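Local coordinates for protein sorbitol dehydrogenase (Gluconobacter oxydans, PDB 5ITG) that probably oxidises D-sorbitol to L-sorbose with NADP as the hydride acceptor, as a Rossmann-fold member of the mannitol dehydrogenase family, at residues V33-E46 / T94-L106. Sequence-based numbering, arbitrary orientation.
Sequences VGNFFRAHEAFYVE and TVRVMGALRDYLL
Glu46 reaches from helix 41-46 into the break of strand 93-106 and grips the backbone where the strand turns at Gly99. Its CB lies 4.2 Å from the methyl CE of Met98. CG, anti to the backbone N, comes near both the selenium of Met98 and NH2 of Arg96. The chain then bends at chi2 (84°), which swings the carboxylate onto the turn. There Glu46 OE2 takes the N-H of Gly99 at 2.9 Å on its syn side, 26° out of the carboxylate plane. OE1 receives a weak second bond from the same N-H, also binds the hydroxyl of Tyr19, and lies 2.9 Å from Ala100 N. A water bonded to OE2, to NE of Arg96 and to the carbonyl O of Val97 bridges the two side chains. Glu46 OE2 and Arg96 NH2 stay 4.6 Å apart, too far for a salt bridge.

Met98, a selenomethionine bent at chi2 and chi3, puts its CE where helices 35-39 and 41-46 meet, 3.4 Å from Phe43 CA and close to the carbonyl O of Arg38. Farther along, Leu101 CD1 comes to the edge of the Phe37 ring, and Val33 lays CB 3.5 Å from Tyr104 CE2.

Val33 and Gly34 belong to the turn after strand 26-31, where Rossmann folds usually receive the dinucleotide, probably here too. Strand 93-106 pairs with 56-61 and 82-87, and helix 41-46 crosses its 94-98 part almost at right angles (86°). Tyr82 of strand 82-87 touches both Ala42 and Met98, while helix 66-77 packs on Tyr104, and strand 255-258 meets Arg38 and Ala39.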
ATOM      1  N   VAL A  33      -5.165 -13.826  -0.613  1.00 23.61           N
ATOM      2  CA  VAL A  33      -3.888 -14.186  -0.009  1.00 23.02           C
ATOM      3  C   VAL A  33      -2.711 -13.869  -0.929  1.00 23.44           C
ATOM      4  O   VAL A  33      -2.156 -14.757  -1.581  1.00 24.32           O
ATOM      5  CB  VAL A  33      -3.862 -15.684   0.368  1.00 23.33           C
ATOM      6  CG1 VAL A  33      -2.525 -16.059   1.000  1.00 22.30           C
ATOM      7  CG2 VAL A  33      -4.983 -15.976   1.337  1.00 24.05           C
ATOM      8  N   GLY A  34      -2.344 -12.592  -0.972  1.00 21.63           N
ATOM      9  CA  GLY A  34      -1.235 -12.155  -1.800  1.00 20.65           C
ATOM     10  C   GLY A  34       0.003 -11.905  -0.962  1.00 19.55           C
ATOM     11  O   GLY A  34      -0.023 -12.042   0.267  1.00 20.09           O
ATOM     12  N   ASN A  35       1.089 -11.522  -1.624  1.00 18.59           N
ATOM     13  CA  ASN A  35       2.348 -11.277  -0.948  1.00 17.93           C
ATOM     14  C   ASN A  35       2.292 -10.230   0.155  1.00 17.85           C
ATOM     15  O   ASN A  35       2.867 -10.429   1.220  1.00 16.56           O
ATOM     16  CB  ASN A  35       3.421 -10.865  -1.952  1.00 18.51           C
ATOM     17  CG  ASN A  35       3.654 -11.908  -3.012  1.00 20.29           C
ATOM     18  OD1 ASN A  35       3.609 -13.105  -2.738  1.00 21.31           O
ATOM     19  ND2 ASN A  35       3.918 -11.459  -4.237  1.00 23.15           N
ATOM     20  N   PHE A  36       1.615  -9.116  -0.097  1.00 16.11           N
ATOM     21  CA  PHE A  36       1.543  -8.066   0.908  1.00 15.79           C
ATOM     22  C   PHE A  36       0.929  -8.576   2.208  1.00 15.59           C
ATOM     23  O   PHE A  36       1.462  -8.330   3.297  1.00 16.21           O
ATOM     24  CB  PHE A  36       0.738  -6.874   0.390  1.00 17.45           C
ATOM     25  CG  PHE A  36       0.713  -5.720   1.346  1.00 19.59           C
ATOM     26  CD1 PHE A  36       1.889  -5.054   1.672  1.00 18.71           C
ATOM     27  CD2 PHE A  36      -0.471  -5.325   1.956  1.00 17.77           C
ATOM     28  CE1 PHE A  36       1.884  -4.009   2.598  1.00 20.70           C
ATOM     29  CE2 PHE A  36      -0.487  -4.283   2.882  1.00 19.09           C
ATOM     30  CZ  PHE A  36       0.692  -3.626   3.203  1.00 20.47           C
ATOM     31  N   PHE A  37      -0.194  -9.277   2.089  1.00 13.90           N
ATOM     32  CA  PHE A  37      -0.885  -9.840   3.247  1.00 15.51           C
ATOM     33  C   PHE A  37       0.059 -10.742   4.031  1.00 15.16           C
ATOM     34  O   PHE A  37       0.175 -10.641   5.251  1.00 16.95           O
ATOM     35  CB  PHE A  37      -2.101 -10.673   2.802  1.00 14.13           C
ATOM     36  CG  PHE A  37      -2.492 -11.743   3.792  1.00 17.32           C
ATOM     37  CD1 PHE A  37      -3.111 -11.408   4.991  1.00 16.32           C
ATOM     38  CD2 PHE A  37      -2.166 -13.078   3.560  1.00 16.95           C
ATOM     39  CE1 PHE A  37      -3.398 -12.388   5.950  1.00 18.87           C
ATOM     40  CE2 PHE A  37      -2.447 -14.069   4.516  1.00 18.53           C
ATOM     41  CZ  PHE A  37      -3.063 -13.721   5.711  1.00 18.19           C
ATOM     42  N   ARG A  38       0.737 -11.627   3.313  1.00 16.76           N
ATOM     43  CA  ARG A  38       1.645 -12.578   3.934  1.00 16.91           C
ATOM     44  C   ARG A  38       2.858 -11.952   4.631  1.00 17.39           C
ATOM     45  O   ARG A  38       3.404 -12.545   5.564  1.00 18.94           O
ATOM     46  CB  ARG A  38       2.092 -13.588   2.886  1.00 17.23           C
ATOM     47  CG  ARG A  38       0.941 -14.400   2.317  1.00 20.14           C
ATOM     48  CD  ARG A  38       1.381 -15.101   1.046  1.00 28.24           C
ATOM     49  NE  ARG A  38       2.498 -15.984   1.327  1.00 27.44           N
ATOM     50  CZ  ARG A  38       3.418 -16.351   0.442  1.00 28.66           C
ATOM     51  NH1 ARG A  38       3.373 -15.912  -0.807  1.00 26.78           N
ATOM     52  NH2 ARG A  38       4.394 -17.160   0.824  1.00 27.27           N
ATOM     53  N   ALA A  39       3.265 -10.761   4.191  1.00 15.59           N
ATOM     54  CA  ALA A  39       4.421 -10.078   4.775  1.00 15.22           C
ATOM     55  C   ALA A  39       4.045  -8.930   5.706  1.00 15.77           C
ATOM     56  O   ALA A  39       4.905  -8.361   6.383  1.00 16.15           O
ATOM     57  CB  ALA A  39       5.328  -9.554   3.657  1.00 13.89           C
ATOM     58  N   HIS A  40       2.763  -8.587   5.753  1.00 15.89           N
ATOM     59  CA  HIS A  40       2.324  -7.479   6.591  1.00 17.24           C
ATOM     60  C   HIS A  40       1.311  -7.948   7.635  1.00 17.23           C
ATOM     61  O   HIS A  40       1.687  -8.228   8.771  1.00 16.24           O
ATOM     62  CB  HIS A  40       1.746  -6.369   5.695  1.00 16.95           C
ATOM     63  CG  HIS A  40       1.378  -5.116   6.428  1.00 16.45           C
ATOM     64  ND1 HIS A  40       0.124  -4.907   6.956  1.00 17.09           N
ATOM     65  CD2 HIS A  40       2.100  -4.009   6.723  1.00 17.11           C
ATOM     66  CE1 HIS A  40       0.088  -3.722   7.543  1.00 16.51           C
ATOM     67  NE2 HIS A  40       1.275  -3.157   7.416  1.00 16.10           N
ATOM     68  N   GLU A  41       0.041  -8.064   7.257  1.00 17.23           N
ATOM     69  CA  GLU A  41      -0.977  -8.510   8.209  1.00 18.48           C
ATOM     70  C   GLU A  41      -0.593  -9.825   8.902  1.00 16.72           C
ATOM     71  O   GLU A  41      -0.632  -9.929  10.130  1.00 18.97           O
ATOM     72  CB  GLU A  41      -2.329  -8.690   7.515  1.00 17.94           C
ATOM     73  CG  GLU A  41      -3.470  -8.944   8.504  1.00 20.96           C
ATOM     74  CD  GLU A  41      -4.780  -9.291   7.830  1.00 21.29           C
ATOM     75  OE1 GLU A  41      -5.059  -8.726   6.752  1.00 23.42           O
ATOM     76  OE2 GLU A  41      -5.544 -10.115   8.387  1.00 21.38           O
ATOM     77  N   ALA A  42      -0.227 -10.832   8.120  1.00 17.64           N
ATOM     78  CA  ALA A  42       0.152 -12.122   8.687  1.00 19.25           C
ATOM     79  C   ALA A  42       1.371 -11.967   9.588  1.00 19.81           C
ATOM     80  O   ALA A  42       1.518 -12.672  10.592  1.00 22.22           O
ATOM     81  CB  ALA A  42       0.447 -13.123   7.565  1.00 18.64           C
ATOM     82  N   PHE A  43       2.239 -11.030   9.219  1.00 21.28           N
ATOM     83  CA  PHE A  43       3.472 -10.739   9.957  1.00 19.72           C
ATOM     84  C   PHE A  43       3.190 -10.224  11.363  1.00 20.30           C
ATOM     85  O   PHE A  43       3.800 -10.685  12.335  1.00 22.39           O
ATOM     86  CB  PHE A  43       4.294  -9.699   9.181  1.00 20.97           C
ATOM     87  CG  PHE A  43       5.583  -9.314   9.843  1.00 21.38           C
ATOM     88  CD1 PHE A  43       6.683 -10.167   9.809  1.00 24.02           C
ATOM     89  CD2 PHE A  43       5.707  -8.084  10.481  1.00 23.48           C
ATOM     90  CE1 PHE A  43       7.895  -9.801  10.397  1.00 25.38           C
ATOM     91  CE2 PHE A  43       6.913  -7.704  11.074  1.00 25.98           C
ATOM     92  CZ  PHE A  43       8.011  -8.566  11.031  1.00 25.87           C
ATOM     93  N   TYR A  44       2.275  -9.265  11.479  1.00 18.69           N
ATOM     94  CA  TYR A  44       1.934  -8.713  12.792  1.00 20.45           C
ATOM     95  C   TYR A  44       1.208  -9.735  13.666  1.00 20.55           C
ATOM     96  O   TYR A  44       1.482  -9.846  14.865  1.00 21.10           O
ATOM     97  CB  TYR A  44       1.074  -7.451  12.640  1.00 19.03           C
ATOM     98  CG  TYR A  44       1.857  -6.234  12.194  1.00 21.15           C
ATOM     99  CD1 TYR A  44       2.643  -5.514  13.097  1.00 20.61           C
ATOM    100  CD2 TYR A  44       1.822  -5.808  10.863  1.00 20.99           C
ATOM    101  CE1 TYR A  44       3.378  -4.395  12.689  1.00 20.17           C
ATOM    102  CE2 TYR A  44       2.554  -4.693  10.441  1.00 20.93           C
ATOM    103  CZ  TYR A  44       3.328  -3.992  11.355  1.00 21.10           C
ATOM    104  OH  TYR A  44       4.052  -2.900  10.931  1.00 18.90           O
ATOM    105  N   VAL A  45       0.289 -10.488  13.067  1.00 20.31           N
ATOM    106  CA  VAL A  45      -0.446 -11.492  13.817  1.00 22.00           C
ATOM    107  C   VAL A  45       0.512 -12.550  14.363  1.00 23.29           C
ATOM    108  O   VAL A  45       0.367 -13.011  15.502  1.00 24.98           O
ATOM    109  CB  VAL A  45      -1.526 -12.156  12.932  1.00 23.74           C
ATOM    110  CG1 VAL A  45      -2.114 -13.374  13.637  1.00 24.52           C
ATOM    111  CG2 VAL A  45      -2.630 -11.142  12.636  1.00 21.63           C
ATOM    112  N   GLU A  46       1.499 -12.916  13.553  1.00 23.01           N
ATOM    113  CA  GLU A  46       2.493 -13.912  13.934  1.00 24.19           C
ATOM    114  C   GLU A  46       3.171 -13.544  15.255  1.00 25.87           C
ATOM    115  O   GLU A  46       3.563 -14.421  16.027  1.00 25.64           O
ATOM    116  CB  GLU A  46       3.558 -14.027  12.837  1.00 27.23           C
ATOM    117  CG  GLU A  46       4.637 -15.065  13.102  1.00 28.11           C
ATOM    118  CD  GLU A  46       4.213 -16.457  12.685  1.00 30.19           C
ATOM    119  OE1 GLU A  46       2.994 -16.722  12.652  1.00 30.33           O
ATOM    120  OE2 GLU A  46       5.098 -17.290  12.398  1.00 31.43           O
ATOM    121  N   THR A  94      17.200 -11.556   7.096  1.00 31.28           N
ATOM    122  CA  THR A  94      16.888 -12.591   8.073  1.00 31.74           C
ATOM    123  C   THR A  94      15.712 -13.347   7.472  1.00 31.55           C
ATOM    124  O   THR A  94      14.960 -12.787   6.673  1.00 29.79           O
ATOM    125  CB  THR A  94      16.460 -12.008   9.429  1.00 33.23           C
ATOM    126  OG1 THR A  94      15.228 -11.296   9.271  1.00 33.11           O
ATOM    127  CG2 THR A  94      17.527 -11.065   9.972  1.00 32.74           C
ATOM    128  N   VAL A  95      15.557 -14.618   7.831  1.00 31.01           N
ATOM    129  CA  VAL A  95      14.454 -15.407   7.294  1.00 31.44           C
ATOM    130  C   VAL A  95      13.726 -16.182   8.382  1.00 31.53           C
ATOM    131  O   VAL A  95      14.335 -16.656   9.346  1.00 30.88           O
ATOM    132  CB  VAL A  95      14.940 -16.384   6.189  1.00 32.11           C
ATOM    133  CG1 VAL A  95      15.922 -17.388   6.761  1.00 33.91           C
ATOM    134  CG2 VAL A  95      13.746 -17.091   5.564  1.00 31.15           C
ATOM    135  N   ARG A  96      12.411 -16.297   8.227  1.00 30.68           N
ATOM    136  CA  ARG A  96      11.590 -16.999   9.202  1.00 31.14           C
ATOM    137  C   ARG A  96      10.456 -17.756   8.525  1.00 31.30           C
ATOM    138  O   ARG A  96      10.014 -17.391   7.432  1.00 31.36           O
ATOM    139  CB  ARG A  96      11.010 -16.001  10.208  1.00 31.78           C
ATOM    140  CG  ARG A  96      10.075 -14.963   9.588  1.00 34.14           C
ATOM    141  CD  ARG A  96       9.681 -13.915  10.610  1.00 34.80           C
ATOM    142  NE  ARG A  96       9.094 -14.529  11.796  1.00 38.10           N
ATOM    143  CZ  ARG A  96       8.967 -13.922  12.971  1.00 39.47           C
ATOM    144  NH1 ARG A  96       9.388 -12.673  13.126  1.00 39.79           N
ATOM    145  NH2 ARG A  96       8.416 -14.565  13.992  1.00 40.53           N
ATOM    146  N   VAL A  97      10.000 -18.822   9.173  1.00 29.56           N
ATOM    147  CA  VAL A  97       8.900 -19.621   8.654  1.00 28.52           C
ATOM    148  C   VAL A  97       7.658 -19.145   9.396  1.00 27.59           C
ATOM    149  O   VAL A  97       7.578 -19.234  10.620  1.00 26.88           O
ATOM    150  CB  VAL A  97       9.133 -21.129   8.906  1.00 29.76           C
ATOM    151  CG1 VAL A  97       7.953 -21.941   8.393  1.00 30.09           C
ATOM    152  CG2 VAL A  97      10.410 -21.568   8.214  1.00 30.13           C
HETATM  153  N   MSE A  98       6.701 -18.627   8.637  1.00 26.90           N
HETATM  154  CA  MSE A  98       5.460 -18.086   9.172  1.00 27.28           C
HETATM  155  C   MSE A  98       4.380 -19.146   9.381  1.00 25.98           C
HETATM  156  O   MSE A  98       4.121 -19.949   8.490  1.00 27.39           O
HETATM  157  CB  MSE A  98       4.935 -17.023   8.207  1.00 29.25           C
HETATM  158  CG  MSE A  98       5.934 -15.925   7.888  1.00 33.41           C
HETATM  159 SE   MSE A  98       5.882 -14.539   9.214  0.79 37.97          SE
HETATM  160  CE  MSE A  98       4.182 -13.774   8.695  1.00 35.40           C
ATOM    161  N   GLY A  99       3.732 -19.124  10.542  1.00 25.02           N
ATOM    162  CA  GLY A  99       2.693 -20.102  10.815  1.00 24.57           C
ATOM    163  C   GLY A  99       1.284 -19.572  11.052  1.00 24.47           C
ATOM    164  O   GLY A  99       0.356 -20.360  11.245  1.00 23.68           O
ATOM    165  N   ALA A 100       1.106 -18.252  11.015  1.00 22.51           N
ATOM    166  CA  ALA A 100      -0.203 -17.643  11.258  1.00 23.15           C
ATOM    167  C   ALA A 100      -1.345 -18.092  10.336  1.00 23.13           C
ATOM    168  O   ALA A 100      -2.498 -18.161  10.765  1.00 22.35           O
ATOM    169  CB  ALA A 100      -0.081 -16.117  11.220  1.00 23.36           C
ATOM    170  N   LEU A 101      -1.027 -18.379   9.078  1.00 22.85           N
ATOM    171  CA  LEU A 101      -2.024 -18.814   8.097  1.00 24.51           C
ATOM    172  C   LEU A 101      -2.220 -20.315   8.268  1.00 25.81           C
ATOM    173  O   LEU A 101      -1.378 -21.101   7.839  1.00 24.99           O
ATOM    174  CB  LEU A 101      -1.526 -18.508   6.683  1.00 22.09           C
ATOM    175  CG  LEU A 101      -2.448 -18.780   5.495  1.00 22.34           C
ATOM    176  CD1 LEU A 101      -3.711 -17.936   5.603  1.00 23.82           C
ATOM    177  CD2 LEU A 101      -1.704 -18.460   4.214  1.00 22.63           C
ATOM    178  N   ARG A 102      -3.333 -20.709   8.887  1.00 26.40           N
ATOM    179  CA  ARG A 102      -3.587 -22.121   9.153  1.00 28.67           C
ATOM    180  C   ARG A 102      -4.404 -22.893   8.126  1.00 30.30           C
ATOM    181  O   ARG A 102      -4.487 -24.117   8.194  1.00 30.08           O
ATOM    182  CB  ARG A 102      -4.217 -22.280  10.539  1.00 29.15           C
ATOM    183  CG  ARG A 102      -3.254 -22.007  11.696  1.00 29.55           C
ATOM    184  CD  ARG A 102      -2.108 -23.018  11.736  1.00 29.32           C
ATOM    185  NE  ARG A 102      -0.979 -22.634  10.889  1.00 31.75           N
ATOM    186  CZ  ARG A 102      -0.411 -23.425   9.980  1.00 32.51           C
ATOM    187  NH1 ARG A 102      -0.869 -24.655   9.785  1.00 33.68           N
ATOM    188  NH2 ARG A 102       0.623 -22.989   9.270  1.00 32.31           N
ATOM    189  N   ASP A 103      -5.015 -22.193   7.181  1.00 31.89           N
ATOM    190  CA  ASP A 103      -5.779 -22.870   6.146  1.00 32.85           C
ATOM    191  C   ASP A 103      -5.913 -21.943   4.952  1.00 33.73           C
ATOM    192  O   ASP A 103      -5.936 -20.719   5.106  1.00 33.56           O
ATOM    193  CB  ASP A 103      -7.172 -23.258   6.652  1.00 34.04           C
ATOM    194  CG  ASP A 103      -7.727 -24.495   5.950  1.00 37.10           C
ATOM    195  OD1 ASP A 103      -7.288 -24.795   4.816  1.00 35.61           O
ATOM    196  OD2 ASP A 103      -8.609 -25.162   6.535  1.00 38.53           O
ATOM    197  N   TYR A 104      -5.986 -22.534   3.765  1.00 32.07           N
ATOM    198  CA  TYR A 104      -6.131 -21.774   2.534  1.00 32.16           C
ATOM    199  C   TYR A 104      -7.255 -22.423   1.734  1.00 31.45           C
ATOM    200  O   TYR A 104      -7.120 -23.553   1.260  1.00 30.21           O
ATOM    201  CB  TYR A 104      -4.823 -21.803   1.742  1.00 34.41           C
ATOM    202  CG  TYR A 104      -4.819 -20.934   0.503  1.00 37.41           C
ATOM    203  CD1 TYR A 104      -5.596 -21.259  -0.610  1.00 38.57           C
ATOM    204  CD2 TYR A 104      -4.034 -19.782   0.443  1.00 39.26           C
ATOM    205  CE1 TYR A 104      -5.589 -20.454  -1.755  1.00 40.84           C
ATOM    206  CE2 TYR A 104      -4.020 -18.972  -0.694  1.00 40.33           C
ATOM    207  CZ  TYR A 104      -4.798 -19.312  -1.788  1.00 40.48           C
ATOM    208  OH  TYR A 104      -4.785 -18.510  -2.904  1.00 39.74           O
ATOM    209  N   LEU A 105      -8.365 -21.708   1.594  1.00 29.70           N
ATOM    210  CA  LEU A 105      -9.512 -22.232   0.864  1.00 30.04           C
ATOM    211  C   LEU A 105      -9.777 -21.525  -0.447  1.00 29.18           C
ATOM    212  O   LEU A 105      -9.646 -20.307  -0.550  1.00 28.47           O
ATOM    213  CB  LEU A 105     -10.782 -22.135   1.712  1.00 28.91           C
ATOM    214  CG  LEU A 105     -10.933 -23.009   2.956  1.00 32.85           C
ATOM    215  CD1 LEU A 105      -9.879 -22.665   3.987  1.00 32.24           C
ATOM    216  CD2 LEU A 105     -12.331 -22.806   3.529  1.00 34.12           C
ATOM    217  N   LEU A 106     -10.148 -22.307  -1.452  1.00 29.92           N
ATOM    218  CA  LEU A 106     -10.509 -21.768  -2.751  1.00 31.46           C
ATOM    219  C   LEU A 106     -12.033 -21.698  -2.718  1.00 32.37           C
ATOM    220  O   LEU A 106     -12.712 -22.726  -2.806  1.00 32.43           O
ATOM    221  CB  LEU A 106     -10.055 -22.701  -3.871  1.00 34.19           C
ATOM    222  CG  LEU A 106      -8.696 -22.395  -4.494  1.00 36.02           C
ATOM    223  CD1 LEU A 106      -8.312 -23.505  -5.463  1.00 37.06           C
ATOM    224  CD2 LEU A 106      -8.767 -21.058  -5.208  1.00 37.31           C
TER
HETATM  225  O   HOH W   1      -5.922 -15.518  -2.665  1.00 18.69           O
HETATM  226  O   HOH W   2       7.697 -16.801  12.408  1.00 27.57           O